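Local coordinates for cutm, flavoprotein of carbon monoxide dehydrogenase (Hydrogenophaga pseudoflava, PDB 1FFV) that probably passes electrons, through its bound FAD, from the oxidation of carbon monoxide toward an external acceptor as the flavoprotein subunit of the dehydrogenase, at residues 191-203 / 210-222. Numbering follows the deposited sequence.
Sequences GDWATAGCAVVMR and SHIRIALTNVAPT. With FAD (flavin-adenine dinucleotide), chain J.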
loop_
_atom_site.group_PDB
_atom_site.type_symbol
_atom_site.label_atom_id
_atom_site.label_comp_id
_atom_site.label_asym_id
_atom_site.label_seq_id
_atom_site.Cartn_x
_atom_site.Cartn_y
_atom_site.Cartn_z
ATOM N N GLY C 191 -38.629 15.969 7.213
ATOM C CA GLY C 191 -37.701 15.744 8.311
ATOM C C GLY C 191 -37.174 16.981 9.019
ATOM O O GLY C 191 -36.178 16.910 9.752
ATOM N N ASP C 192 -37.811 18.123 8.772
ATOM C CA ASP C 192 -37.406 19.381 9.391
ATOM C C ASP C 192 -38.490 19.801 10.368
ATOM O O ASP C 192 -39.615 19.299 10.315
ATOM C CB ASP C 192 -37.224 20.461 8.315
ATOM C CG ASP C 192 -36.601 21.755 8.852
ATOM O OD1 ASP C 192 -35.987 21.756 9.939
ATOM O OD2 ASP C 192 -36.705 22.784 8.157
ATOM N N TRP C 193 -38.145 20.699 11.281
ATOM C CA TRP C 193 -39.111 21.197 12.246
ATOM C C TRP C 193 -40.049 22.164 11.546
ATOM O O TRP C 193 -39.684 22.805 10.563
ATOM C CB TRP C 193 -38.402 21.860 13.425
ATOM C CG TRP C 193 -37.768 20.857 14.349
ATOM C CD1 TRP C 193 -38.322 20.318 15.480
ATOM C CD2 TRP C 193 -36.464 20.281 14.231
ATOM N NE1 TRP C 193 -37.442 19.449 16.075
ATOM C CE2 TRP C 193 -36.291 19.408 15.331
ATOM C CE3 TRP C 193 -35.424 20.415 13.304
ATOM C CZ2 TRP C 193 -35.113 18.676 15.532
ATOM C CZ3 TRP C 193 -34.258 19.688 13.499
ATOM C CH2 TRP C 193 -34.112 18.826 14.610
ATOM N N ALA C 194 -41.278 22.231 12.026
ATOM C CA ALA C 194 -42.272 23.099 11.426
ATOM C C ALA C 194 -41.929 24.578 11.510
ATOM O O ALA C 194 -41.293 25.027 12.469
ATOM C CB ALA C 194 -43.621 22.860 12.081
ATOM N N THR C 195 -42.296 25.310 10.461
ATOM C CA THR C 195 -42.133 26.757 10.447
ATOM C C THR C 195 -43.342 27.231 11.272
ATOM O O THR C 195 -43.287 28.227 11.990
ATOM C CB THR C 195 -42.239 27.326 9.015
ATOM O OG1 THR C 195 -41.143 26.848 8.225
ATOM C CG2 THR C 195 -42.211 28.845 9.042
ATOM N N ALA C 196 -44.431 26.477 11.154
ATOM C CA ALA C 196 -45.673 26.719 11.864
ATOM C C ALA C 196 -46.522 25.458 11.706
ATOM O O ALA C 196 -46.455 24.784 10.683
ATOM C CB ALA C 196 -46.394 27.921 11.285
ATOM N N GLY C 197 -47.272 25.108 12.740
ATOM C CA GLY C 197 -48.116 23.931 12.660
ATOM C C GLY C 197 -49.345 24.085 13.533
ATOM O O GLY C 197 -49.352 24.893 14.470
ATOM N N CYS C 198 -50.397 23.339 13.213
ATOM C CA CYS C 198 -51.626 23.393 13.991
ATOM C C CYS C 198 -52.284 22.034 14.115
ATOM O O CYS C 198 -52.554 21.359 13.114
ATOM C CB CYS C 198 -52.626 24.386 13.399
ATOM S SG CYS C 198 -54.279 24.325 14.194
ATOM N N ALA C 199 -52.513 21.630 15.361
ATOM C CA ALA C 199 -53.165 20.364 15.670
ATOM C C ALA C 199 -54.608 20.669 16.062
ATOM O O ALA C 199 -54.870 21.611 16.817
ATOM C CB ALA C 199 -52.440 19.659 16.816
ATOM N N VAL C 200 -55.535 19.873 15.532
ATOM C CA VAL C 200 -56.958 20.038 15.808
ATOM C C VAL C 200 -57.687 18.710 16.011
ATOM O O VAL C 200 -57.431 17.730 15.310
ATOM C CB VAL C 200 -57.680 20.767 14.634
ATOM C CG1 VAL C 200 -59.198 20.589 14.744
ATOM C CG2 VAL C 200 -57.345 22.245 14.631
ATOM N N VAL C 201 -58.583 18.694 16.993
ATOM C CA VAL C 201 -59.441 17.546 17.268
ATOM C C VAL C 201 -60.809 18.196 17.457
ATOM O O VAL C 201 -60.932 19.177 18.199
ATOM C CB VAL C 201 -59.059 16.786 18.561
ATOM C CG1 VAL C 201 -60.001 15.607 18.761
ATOM C CG2 VAL C 201 -57.621 16.285 18.490
ATOM N N MET C 202 -61.816 17.710 16.735
ATOM C CA MET C 202 -63.155 18.278 16.847
ATOM C C MET C 202 -64.288 17.274 16.654
ATOM O O MET C 202 -64.117 16.225 16.028
ATOM C CB MET C 202 -63.340 19.452 15.868
ATOM C CG MET C 202 -63.592 19.065 14.415
ATOM S SD MET C 202 -63.820 20.504 13.312
ATOM C CE MET C 202 -65.443 20.833 13.563
ATOM N N ARG C 203 -65.435 17.596 17.238
ATOM C CA ARG C 203 -66.625 16.767 17.125
ATOM C C ARG C 203 -67.730 17.619 16.527
ATOM O O ARG C 203 -67.764 18.839 16.707
ATOM C CB ARG C 203 -67.050 16.195 18.480
ATOM C CG ARG C 203 -66.424 14.848 18.810
ATOM C CD ARG C 203 -66.856 14.359 20.189
ATOM N NE ARG C 203 -65.748 14.421 21.137
ATOM C CZ ARG C 203 -65.813 14.946 22.357
ATOM N NH1 ARG C 203 -66.943 15.466 22.818
ATOM N NH2 ARG C 203 -64.717 14.992 23.100
ATOM N N SER C 210 -69.453 20.693 18.096
ATOM C CA SER C 210 -69.814 20.299 19.459
ATOM C C SER C 210 -68.621 20.113 20.407
ATOM O O SER C 210 -68.791 20.088 21.629
ATOM C CB SER C 210 -70.677 19.032 19.440
ATOM O OG SER C 210 -70.012 17.952 18.808
ATOM N N HIS C 211 -67.424 19.986 19.837
ATOM C CA HIS C 211 -66.192 19.811 20.606
ATOM C C HIS C 211 -65.017 20.349 19.789
ATOM O O HIS C 211 -64.913 20.071 18.591
ATOM C CB HIS C 211 -65.986 18.328 20.931
ATOM C CG HIS C 211 -64.628 18.003 21.474
ATOM N ND1 HIS C 211 -64.302 18.156 22.805
ATOM C CD2 HIS C 211 -63.516 17.528 20.867
ATOM C CE1 HIS C 211 -63.048 17.788 22.993
ATOM N NE2 HIS C 211 -62.549 17.403 21.833
ATOM N N ILE C 212 -64.115 21.091 20.434
ATOM C CA ILE C 212 -62.978 21.654 19.717
ATOM C C ILE C 212 -61.706 21.889 20.550
ATOM O O ILE C 212 -61.750 22.444 21.648
ATOM C CB ILE C 212 -63.396 22.976 18.988
ATOM C CG1 ILE C 212 -62.269 23.488 18.084
ATOM C CG2 ILE C 212 -63.813 24.035 19.996
ATOM C CD1 ILE C 212 -61.942 22.571 16.923
ATOM N N ARG C 213 -60.581 21.419 20.013
ATOM C CA ARG C 213 -59.261 21.577 20.623
ATOM C C ARG C 213 -58.347 22.098 19.528
ATOM O O ARG C 213 -58.194 21.447 18.491
ATOM C CB ARG C 213 -58.678 20.243 21.098
ATOM C CG ARG C 213 -58.933 19.845 22.549
ATOM C CD ARG C 213 -59.210 20.996 23.492
ATOM N NE ARG C 213 -59.800 20.480 24.725
ATOM C CZ ARG C 213 -61.080 20.626 25.069
ATOM N NH1 ARG C 213 -61.914 21.297 24.282
ATOM N NH2 ARG C 213 -61.545 20.023 26.158
ATOM N N ILE C 214 -57.737 23.258 19.759
ATOM C CA ILE C 214 -56.823 23.852 18.791
ATOM C C ILE C 214 -55.485 24.127 19.471
ATOM O O ILE C 214 -55.442 24.782 20.513
ATOM C CB ILE C 214 -57.376 25.186 18.222
ATOM C CG1 ILE C 214 -58.736 24.965 17.556
ATOM C CG2 ILE C 214 -56.400 25.771 17.214
ATOM C CD1 ILE C 214 -59.438 26.243 17.147
ATOM N N ALA C 215 -54.401 23.621 18.883
ATOM C CA ALA C 215 -53.059 23.813 19.428
ATOM C C ALA C 215 -52.073 24.227 18.328
ATOM O O ALA C 215 -52.165 23.766 17.184
ATOM C CB ALA C 215 -52.588 22.559 20.150
ATOM N N LEU C 216 -51.103 25.066 18.704
ATOM C CA LEU C 216 -50.132 25.620 17.769
ATOM C C LEU C 216 -48.670 25.229 17.994
ATOM O O LEU C 216 -48.147 25.367 19.106
ATOM C CB LEU C 216 -50.249 27.145 17.805
ATOM C CG LEU C 216 -51.657 27.744 17.743
ATOM C CD1 LEU C 216 -51.586 29.254 17.860
ATOM C CD2 LEU C 216 -52.338 27.332 16.448
ATOM N N THR C 217 -48.000 24.824 16.910
ATOM C CA THR C 217 -46.597 24.415 16.946
ATOM C C THR C 217 -45.616 25.461 16.415
ATOM O O THR C 217 -45.818 26.033 15.348
ATOM C CB THR C 217 -46.363 23.118 16.131
ATOM O OG1 THR C 217 -47.149 22.053 16.676
ATOM C CG2 THR C 217 -44.876 22.711 16.148
ATOM N N ASN C 218 -44.535 25.655 17.165
ATOM C CA ASN C 218 -43.437 26.566 16.845
ATOM C C ASN C 218 -43.747 28.037 16.559
ATOM O O ASN C 218 -43.050 28.679 15.767
ATOM C CB ASN C 218 -42.587 25.983 15.707
ATOM C CG ASN C 218 -41.094 26.239 15.905
ATOM O OD1 ASN C 218 -40.684 26.685 16.978
ATOM N ND2 ASN C 218 -40.286 25.951 14.888
ATOM N N VAL C 219 -44.746 28.588 17.244
ATOM C CA VAL C 219 -45.113 29.989 17.040
ATOM C C VAL C 219 -45.097 30.804 18.334
ATOM O O VAL C 219 -45.670 31.888 18.407
ATOM C CB VAL C 219 -46.478 30.115 16.319
ATOM C CG1 VAL C 219 -46.356 29.603 14.899
ATOM C CG2 VAL C 219 -47.547 29.351 17.058
ATOM N N ALA C 220 -44.392 30.277 19.330
ATOM C CA ALA C 220 -44.237 30.901 20.647
ATOM C C ALA C 220 -43.161 30.102 21.383
ATOM O O ALA C 220 -42.708 29.073 20.880
ATOM C CB ALA C 220 -45.546 30.854 21.416
ATOM N N PRO C 221 -42.718 30.566 22.566
ATOM C CA PRO C 221 -41.687 29.823 23.301
ATOM C C PRO C 221 -42.114 28.412 23.728
ATOM O O PRO C 221 -41.282 27.609 24.166
ATOM C CB PRO C 221 -41.421 30.721 24.507
ATOM C CG PRO C 221 -41.679 32.104 23.970
ATOM C CD PRO C 221 -42.954 31.886 23.184
ATOM N N THR C 222 -43.405 28.113 23.585
ATOM C CA THR C 222 -43.968 26.811 23.943
ATOM C C THR C 222 -45.113 26.506 22.988
ATOM O O THR C 222 -45.575 27.389 22.262
ATOM C CB THR C 222 -44.601 26.823 25.370
ATOM O OG1 THR C 222 -45.744 27.697 25.393
ATOM C CG2 THR C 222 -43.604 27.307 26.399
HETATM P PA FAD J . -33.749 12.366 24.178
HETATM O O1A FAD J . -33.179 11.554 25.266
HETATM O O2A FAD J . -32.957 12.747 23.146
HETATM O O5B FAD J . -34.216 13.588 24.898
HETATM C C5B FAD J . -35.109 13.481 25.988
HETATM C C4B FAD J . -35.043 14.785 26.772
HETATM O O4B FAD J . -36.165 14.672 27.701
HETATM C C3B FAD J . -33.892 14.935 27.731
HETATM O O3B FAD J . -33.771 16.166 28.348
HETATM C C2B FAD J . -34.169 13.744 28.622
HETATM O O2B FAD J . -33.391 13.797 29.769
HETATM C C1B FAD J . -35.634 13.908 28.880
HETATM N N9A FAD J . -36.440 12.700 28.856
HETATM C C8A FAD J . -36.509 11.758 27.862
HETATM N N7A FAD J . -37.352 10.768 28.147
HETATM C C5A FAD J . -37.847 11.082 29.386
HETATM C C6A FAD J . -38.816 10.409 30.239
HETATM N N6A FAD J . -39.413 9.288 29.937
HETATM N N1A FAD J . -39.059 11.043 31.422
HETATM C C2A FAD J . -38.465 12.205 31.774
HETATM N N3A FAD J . -37.576 12.892 31.059
HETATM C C4A FAD J . -37.300 12.294 29.863
HETATM N N1 FAD J . -39.055 16.127 16.564
HETATM C C2 FAD J . -40.238 16.581 16.176
HETATM O O2 FAD J . -41.145 16.667 16.935
HETATM N N3 FAD J . -40.499 16.991 14.846
HETATM C C4 FAD J . -39.532 16.940 13.880
HETATM O O4 FAD J . -39.795 17.297 12.749
HETATM C C4X FAD J . -38.226 16.449 14.289
HETATM N N5 FAD J . -37.241 16.378 13.389
HETATM C C5X FAD J . -36.038 15.912 13.818
HETATM C C6 FAD J . -35.019 15.845 12.867
HETATM C C7 FAD J . -33.779 15.394 13.189
HETATM C C7M FAD J . -32.696 15.338 12.139
HETATM C C8 FAD J . -33.491 14.967 14.532
HETATM C C8M FAD J . -32.120 14.464 14.918
HETATM C C9 FAD J . -34.504 15.022 15.502
HETATM C C9A FAD J . -35.765 15.487 15.149
HETATM N N10 FAD J . -36.837 15.574 16.084
HETATM C C10 FAD J . -38.035 16.038 15.681
HETATM C "C1'" FAD J . -36.611 15.114 17.494
HETATM C "C2'" FAD J . -37.035 13.678 18.057
HETATM O "O2'" FAD J . -38.273 13.933 17.450
HETATM C "C3'" FAD J . -36.487 14.230 19.359
HETATM O "O3'" FAD J . -35.907 12.965 18.963
HETATM C "C4'" FAD J . -36.675 13.480 20.661
HETATM O "O4'" FAD J . -37.091 14.883 20.733
HETATM C "C5'" FAD J . -36.096 13.857 22.030
HETATM O "O5'" FAD J . -36.784 12.405 22.150
HETATM P P FAD J . -35.825 11.266 22.505
HETATM O O1P FAD J . -36.756 10.047 22.700
HETATM O O2P FAD J . -34.838 11.047 21.559
HETATM O O3P FAD J . -35.110 11.655 23.732
HETATM O O HOH W 1 -40.977 28.356 13.502
HETATM O O HOH W 2 -69.622 16.359 21.752
#
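His211 holds CG trans to its backbone N (chi1 168°) and Arg203 bends at chi3 (-109°), turns that lay guanidinium and imidazole flat together, centres 3.6 Å apart and planes at 13°. Arg203 NH2 sits over the middle of the ring; the two residues are directly paired and point to the same face of the sheet, where a planar guanidinium can lie on an imidazole. There Ser210 and His211 both face Arg203 in a classic beta bulge, Ser210 N giving its hydrogen to Arg203 O at 2.9 Å. Regular antiparallel pairing then runs to Gly197 and Thr217, where a side chain on the glycine would crowd Thr217 CB. Cys198, Val200 and Met202 pack against helix 264-285, and Ile214 CG2 meets Cys198 SG; on the other face small Ala199 and Ala215 let helix 125-131 come close. The Trp193 indole lies over one face of the FAD isoalloxazine, CZ2 3.3 Å from FAD C9A; replacing it by alanine is likely to strip that flavin face of its aromatic cover. Past the strands, Asn218 ND2 reaches Ala194 O at 2.8 Å, almost straight, with Ala194 O in the amide plane of Asn218; this bond ties the loop bearing Trp193 to the hairpin and so probably helps hold the indole over the flavin.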